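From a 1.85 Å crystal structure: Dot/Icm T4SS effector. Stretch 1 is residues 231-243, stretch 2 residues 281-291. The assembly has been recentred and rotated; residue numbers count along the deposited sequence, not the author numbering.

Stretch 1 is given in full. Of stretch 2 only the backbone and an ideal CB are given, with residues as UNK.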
# COMPACT_ATOMS: atom_id res chain seq x y z
N GLN A 231 -5.36 -8.74 -5.79
CA GLN A 231 -5.18 -7.39 -6.31
C GLN A 231 -3.93 -7.29 -7.18
O GLN A 231 -3.98 -6.78 -8.31
CB GLN A 231 -5.09 -6.42 -5.13
CG GLN A 231 -5.19 -4.96 -5.45
CD GLN A 231 -5.25 -4.12 -4.19
OE1 GLN A 231 -4.30 -4.07 -3.42
NE2 GLN A 231 -6.39 -3.48 -3.96
N TRP A 232 -2.80 -7.77 -6.66
CA TRP A 232 -1.53 -7.69 -7.38
C TRP A 232 -1.65 -8.26 -8.79
O TRP A 232 -1.03 -7.75 -9.73
CB TRP A 232 -0.46 -8.45 -6.60
CG TRP A 232 -0.77 -9.91 -6.50
CD1 TRP A 232 -1.55 -10.52 -5.56
CD2 TRP A 232 -0.32 -10.95 -7.38
NE1 TRP A 232 -1.61 -11.88 -5.80
CE2 TRP A 232 -0.86 -12.16 -6.91
CE3 TRP A 232 0.48 -10.97 -8.52
CZ2 TRP A 232 -0.61 -13.38 -7.54
CZ3 TRP A 232 0.73 -12.19 -9.14
CH2 TRP A 232 0.18 -13.37 -8.65
N LEU A 233 -2.44 -9.33 -8.95
CA LEU A 233 -2.57 -9.96 -10.26
C LEU A 233 -3.33 -9.08 -11.23
O LEU A 233 -2.99 -9.02 -12.42
CB LEU A 233 -3.26 -11.31 -10.10
CG LEU A 233 -3.41 -12.18 -11.35
CD1 LEU A 233 -2.06 -12.66 -11.84
CD2 LEU A 233 -4.34 -13.37 -11.06
N TYR A 234 -4.36 -8.38 -10.74
CA TYR A 234 -5.14 -7.51 -11.62
C TYR A 234 -4.28 -6.38 -12.17
O TYR A 234 -4.35 -6.05 -13.36
CB TYR A 234 -6.34 -6.92 -10.88
CG TYR A 234 -7.21 -7.91 -10.13
CD1 TYR A 234 -7.21 -9.26 -10.46
CD2 TYR A 234 -8.07 -7.47 -9.13
CE1 TYR A 234 -8.01 -10.15 -9.77
CE2 TYR A 234 -8.88 -8.36 -8.45
CZ TYR A 234 -8.84 -9.70 -8.76
OH TYR A 234 -9.64 -10.57 -8.07
N VAL A 235 -3.47 -5.76 -11.31
CA VAL A 235 -2.60 -4.67 -11.75
C VAL A 235 -1.65 -5.15 -12.83
O VAL A 235 -1.51 -4.52 -13.89
CB VAL A 235 -1.84 -4.07 -10.55
CG1 VAL A 235 -0.88 -2.99 -11.01
CG2 VAL A 235 -2.82 -3.52 -9.52
N TYR A 236 -0.98 -6.28 -12.59
CA TYR A 236 0.02 -6.75 -13.54
C TYR A 236 -0.60 -7.11 -14.88
O TYR A 236 -0.08 -6.73 -15.94
CB TYR A 236 0.77 -7.95 -12.97
CG TYR A 236 1.96 -8.33 -13.83
CD1 TYR A 236 3.17 -7.66 -13.70
CD2 TYR A 236 1.87 -9.34 -14.77
CE1 TYR A 236 4.26 -8.00 -14.49
CE2 TYR A 236 2.96 -9.69 -15.55
CZ TYR A 236 4.15 -9.01 -15.41
OH TYR A 236 5.23 -9.34 -16.19
N ASN A 237 -1.71 -7.85 -14.86
CA ASN A 237 -2.32 -8.30 -16.11
C ASN A 237 -2.93 -7.14 -16.89
O ASN A 237 -2.96 -7.17 -18.11
CB ASN A 237 -3.37 -9.37 -15.84
CG ASN A 237 -2.76 -10.75 -15.70
OD1 ASN A 237 -2.79 -11.55 -16.63
ND2 ASN A 237 -2.19 -11.03 -14.53
N PHE A 238 -3.43 -6.11 -16.19
CA PHE A 238 -3.95 -4.94 -16.89
C PHE A 238 -2.84 -4.25 -17.67
O PHE A 238 -3.06 -3.79 -18.80
CB PHE A 238 -4.58 -3.96 -15.91
CG PHE A 238 -5.09 -2.70 -16.55
CD1 PHE A 238 -6.28 -2.71 -17.27
CD2 PHE A 238 -4.38 -1.51 -16.45
CE1 PHE A 238 -6.75 -1.55 -17.88
CE2 PHE A 238 -4.85 -0.35 -17.05
CZ PHE A 238 -6.04 -0.38 -17.77
N ILE A 239 -1.63 -4.18 -17.09
CA ILE A 239 -0.53 -3.46 -17.74
C ILE A 239 0.17 -4.36 -18.75
O ILE A 239 0.59 -3.90 -19.82
CB ILE A 239 0.44 -2.93 -16.67
CG1 ILE A 239 -0.31 -2.02 -15.68
CG2 ILE A 239 1.59 -2.19 -17.30
CD1 ILE A 239 0.56 -1.53 -14.53
N TYR A 240 0.38 -5.63 -18.42
CA TYR A 240 1.09 -6.58 -19.28
C TYR A 240 0.20 -7.80 -19.49
O TYR A 240 0.51 -8.90 -19.03
CB TYR A 240 2.43 -7.00 -18.67
CG TYR A 240 3.34 -5.84 -18.37
CD1 TYR A 240 3.89 -5.07 -19.39
CD2 TYR A 240 3.67 -5.51 -17.06
CE1 TYR A 240 4.71 -4.00 -19.12
CE2 TYR A 240 4.50 -4.44 -16.77
CZ TYR A 240 5.02 -3.69 -17.80
OH TYR A 240 5.84 -2.63 -17.52
N PRO A 241 -0.92 -7.63 -20.18
CA PRO A 241 -1.84 -8.75 -20.42
C PRO A 241 -1.16 -9.87 -21.19
O PRO A 241 -0.14 -9.63 -21.86
CB PRO A 241 -2.97 -8.12 -21.24
CG PRO A 241 -2.35 -6.89 -21.88
CD PRO A 241 -1.37 -6.38 -20.84
N PRO A 242 -1.67 -11.09 -21.11
CA PRO A 242 -1.10 -12.18 -21.91
C PRO A 242 -1.28 -11.92 -23.40
O PRO A 242 -2.22 -11.26 -23.83
CB PRO A 242 -1.89 -13.42 -21.46
CG PRO A 242 -2.61 -13.01 -20.20
CD PRO A 242 -2.83 -11.52 -20.31
N THR A 243 -0.37 -12.48 -24.19
CA THR A 243 -0.34 -12.30 -25.63
C THR A 243 -0.28 -13.66 -26.31
O THR A 243 0.46 -14.55 -25.88
CB THR A 243 0.87 -11.44 -26.05
OG1 THR A 243 0.65 -10.08 -25.69
CG2 THR A 243 1.10 -11.54 -27.53
N UNK A 281 -1.36 -22.15 -19.65
CA UNK A 281 -2.32 -22.15 -20.74
C UNK A 281 -2.35 -20.84 -21.52
O UNK A 281 -3.05 -20.75 -22.53
CB UNK A 281 -3.72 -22.45 -20.19
N UNK A 282 -1.62 -19.82 -21.07
CA UNK A 282 -1.65 -18.53 -21.72
C UNK A 282 -2.84 -17.67 -21.34
O UNK A 282 -3.17 -16.74 -22.09
CB UNK A 282 -1.63 -18.73 -23.24
N UNK A 283 -3.47 -17.94 -20.20
CA UNK A 283 -4.66 -17.22 -19.79
C UNK A 283 -4.35 -15.98 -18.96
O UNK A 283 -5.10 -15.00 -19.03
CB UNK A 283 -5.58 -18.15 -19.00
N UNK A 284 -3.28 -16.01 -18.17
CA UNK A 284 -2.89 -14.90 -17.33
C UNK A 284 -1.39 -14.66 -17.50
O UNK A 284 -0.64 -15.53 -17.97
CB UNK A 284 -3.25 -15.17 -15.87
N UNK A 285 -0.96 -13.48 -17.11
CA UNK A 285 0.45 -13.12 -17.05
C UNK A 285 0.92 -13.15 -15.60
O UNK A 285 0.12 -13.04 -14.66
CB UNK A 285 0.69 -11.74 -17.67
N UNK A 286 2.23 -13.28 -15.42
CA UNK A 286 2.84 -13.27 -14.11
C UNK A 286 4.15 -12.50 -14.18
O UNK A 286 4.83 -12.55 -15.21
CB UNK A 286 3.06 -14.69 -13.60
N UNK A 287 4.51 -11.78 -13.12
CA UNK A 287 5.85 -11.17 -13.08
C UNK A 287 6.91 -12.21 -13.38
O UNK A 287 6.79 -13.38 -12.99
CB UNK A 287 6.12 -10.53 -11.72
N UNK A 288 7.96 -11.79 -14.08
CA UNK A 288 8.97 -12.73 -14.54
C UNK A 288 9.53 -13.56 -13.39
O UNK A 288 9.70 -14.78 -13.52
CB UNK A 288 10.10 -11.98 -15.25
N UNK A 289 9.81 -12.92 -12.25
CA UNK A 289 10.45 -13.64 -11.15
C UNK A 289 9.50 -14.65 -10.51
O UNK A 289 9.95 -15.70 -10.05
CB UNK A 289 10.95 -12.65 -10.09
N UNK A 290 8.20 -14.35 -10.48
CA UNK A 290 7.25 -15.30 -9.89
C UNK A 290 7.11 -16.52 -10.78
O UNK A 290 7.10 -17.66 -10.29
CB UNK A 290 5.88 -14.64 -9.67
N UNK A 291 6.98 -16.31 -12.10
CA UNK A 291 6.97 -17.44 -13.02
C UNK A 291 8.23 -18.28 -12.84
O UNK A 291 8.16 -19.52 -12.76
CB UNK A 291 6.85 -16.96 -14.47

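Position 281 has nothing of stretch 1 within 5.5 Å of its ideal CB. Stretch 1 sets no demand here, and many side chains would do. It is Glu-281.

Position 282 has phi/psi of 81/21. At these angles a CB would be jammed against the carbonyl O of the residue before, which calls for glycine. Gly-282 is found, in a Schellman motif. Its O lies 3.6 Å from Pro-242 CB.

At position 283 CA-to-CB points away from stretch 1, so the choice is loose. The residue is Leu-283. Its backbone makes the contact: Leu-283 O is 3.4 Å from Pro-242 CG.

Position 284 points sideways. Its ideal CB is 3.7 Å from Asn-237 OD1 and 4.9 Å from both Pro-242 CG and Leu-233 CD1. These mostly apolar neighbours suit an aliphatic residue such as valine, isoleucine or leucine. Ile-284 is deposited, and its CD1 reaches 4.4 Å from Leu-233 CD1.

Position 285 points toward stretch 1. Its backbone is held at both ends by one amide: the N donates to Asn-237 OD1 (2.7 Å, nearly straight), and Asn-237 ND2 donates to the O (3.1 Å). The ideal CB is only 3.2 Å from Tyr-240 O. Space is tight, so a small side chain fits, and a short donor fits best; serine is the first choice, with alanine or cysteine possible. Ser-285, chi1 m, donates from OG to Tyr-240 O at 2.8 Å.

Position 286 starts away from stretch 1, but Trp-232 and Leu-233 offer an apolar surface that a longer chain can reach. Leucine or methionine would suit. Leu-286 bends back, placing CD2 3.9 Å from Leu-233 CD1 and 4.1 Å from Trp-232 CH2.

Position 287 has phi/psi of -52/144 and lies right before a helix. Its N sits over a face of the Tyr-236 ring, and the ideal CB is 4.2 Å from Tyr-236 CE1. The phi permits proline; other small or apolar residues are also plausible. Pro-287 puts CD over that face, a CH-pi contact 4.0 Å from the ring centroid.

Positions 288 and 289 have ideal CBs clear of stretch 1, so polar or charged chains are acceptable. They are Lys-288 and Lys-289.

Position 290 points toward stretch 1 from a distance. A long apolar chain could reach Trp-232. Leu-290 does so, with CD2 3.6 Å from Trp-232 CH2.

Position 291 is out of reach; it is Ala-291.

Stretch 2, residues 281-291: EGLISLPKKLA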
# COMPACT_ATOMS: atom_id res chain seq x y z
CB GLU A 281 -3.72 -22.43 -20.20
CG GLU A 281 -3.93 -23.85 -19.70
CD GLU A 281 -5.28 -24.03 -19.03
OE1 GLU A 281 -5.69 -23.14 -18.25
OE2 GLU A 281 -5.94 -25.06 -19.29
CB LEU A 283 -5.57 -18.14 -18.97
CG LEU A 283 -6.01 -19.44 -19.65
CD1 LEU A 283 -6.99 -20.19 -18.75
CD2 LEU A 283 -6.61 -19.17 -21.01
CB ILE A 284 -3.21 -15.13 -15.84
CG1 ILE A 284 -2.44 -16.34 -15.31
CG2 ILE A 284 -4.69 -15.35 -15.65
CD1 ILE A 284 -2.54 -16.52 -13.79
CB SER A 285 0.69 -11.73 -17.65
OG SER A 285 0.29 -11.71 -19.00
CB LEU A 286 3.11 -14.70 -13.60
CG LEU A 286 1.91 -15.61 -13.38
CD1 LEU A 286 2.39 -17.02 -13.06
CD2 LEU A 286 1.03 -15.08 -12.28
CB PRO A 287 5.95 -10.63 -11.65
CG PRO A 287 4.53 -10.39 -11.24
CD PRO A 287 3.73 -11.49 -11.90
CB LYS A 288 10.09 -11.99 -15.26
CG LYS A 288 10.97 -12.88 -16.12
CD LYS A 288 12.13 -12.10 -16.74
CE LYS A 288 12.67 -12.81 -17.97
NZ LYS A 288 13.07 -14.22 -17.69
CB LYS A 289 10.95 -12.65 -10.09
CG LYS A 289 11.75 -13.32 -8.99
CD LYS A 289 12.35 -12.30 -8.03
CE LYS A 289 13.29 -12.98 -7.04
NZ LYS A 289 13.98 -12.00 -6.15
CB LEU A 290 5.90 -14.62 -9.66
CG LEU A 290 4.80 -15.51 -9.10
CD1 LEU A 290 5.22 -16.14 -7.78
CD2 LEU A 290 3.50 -14.72 -8.93
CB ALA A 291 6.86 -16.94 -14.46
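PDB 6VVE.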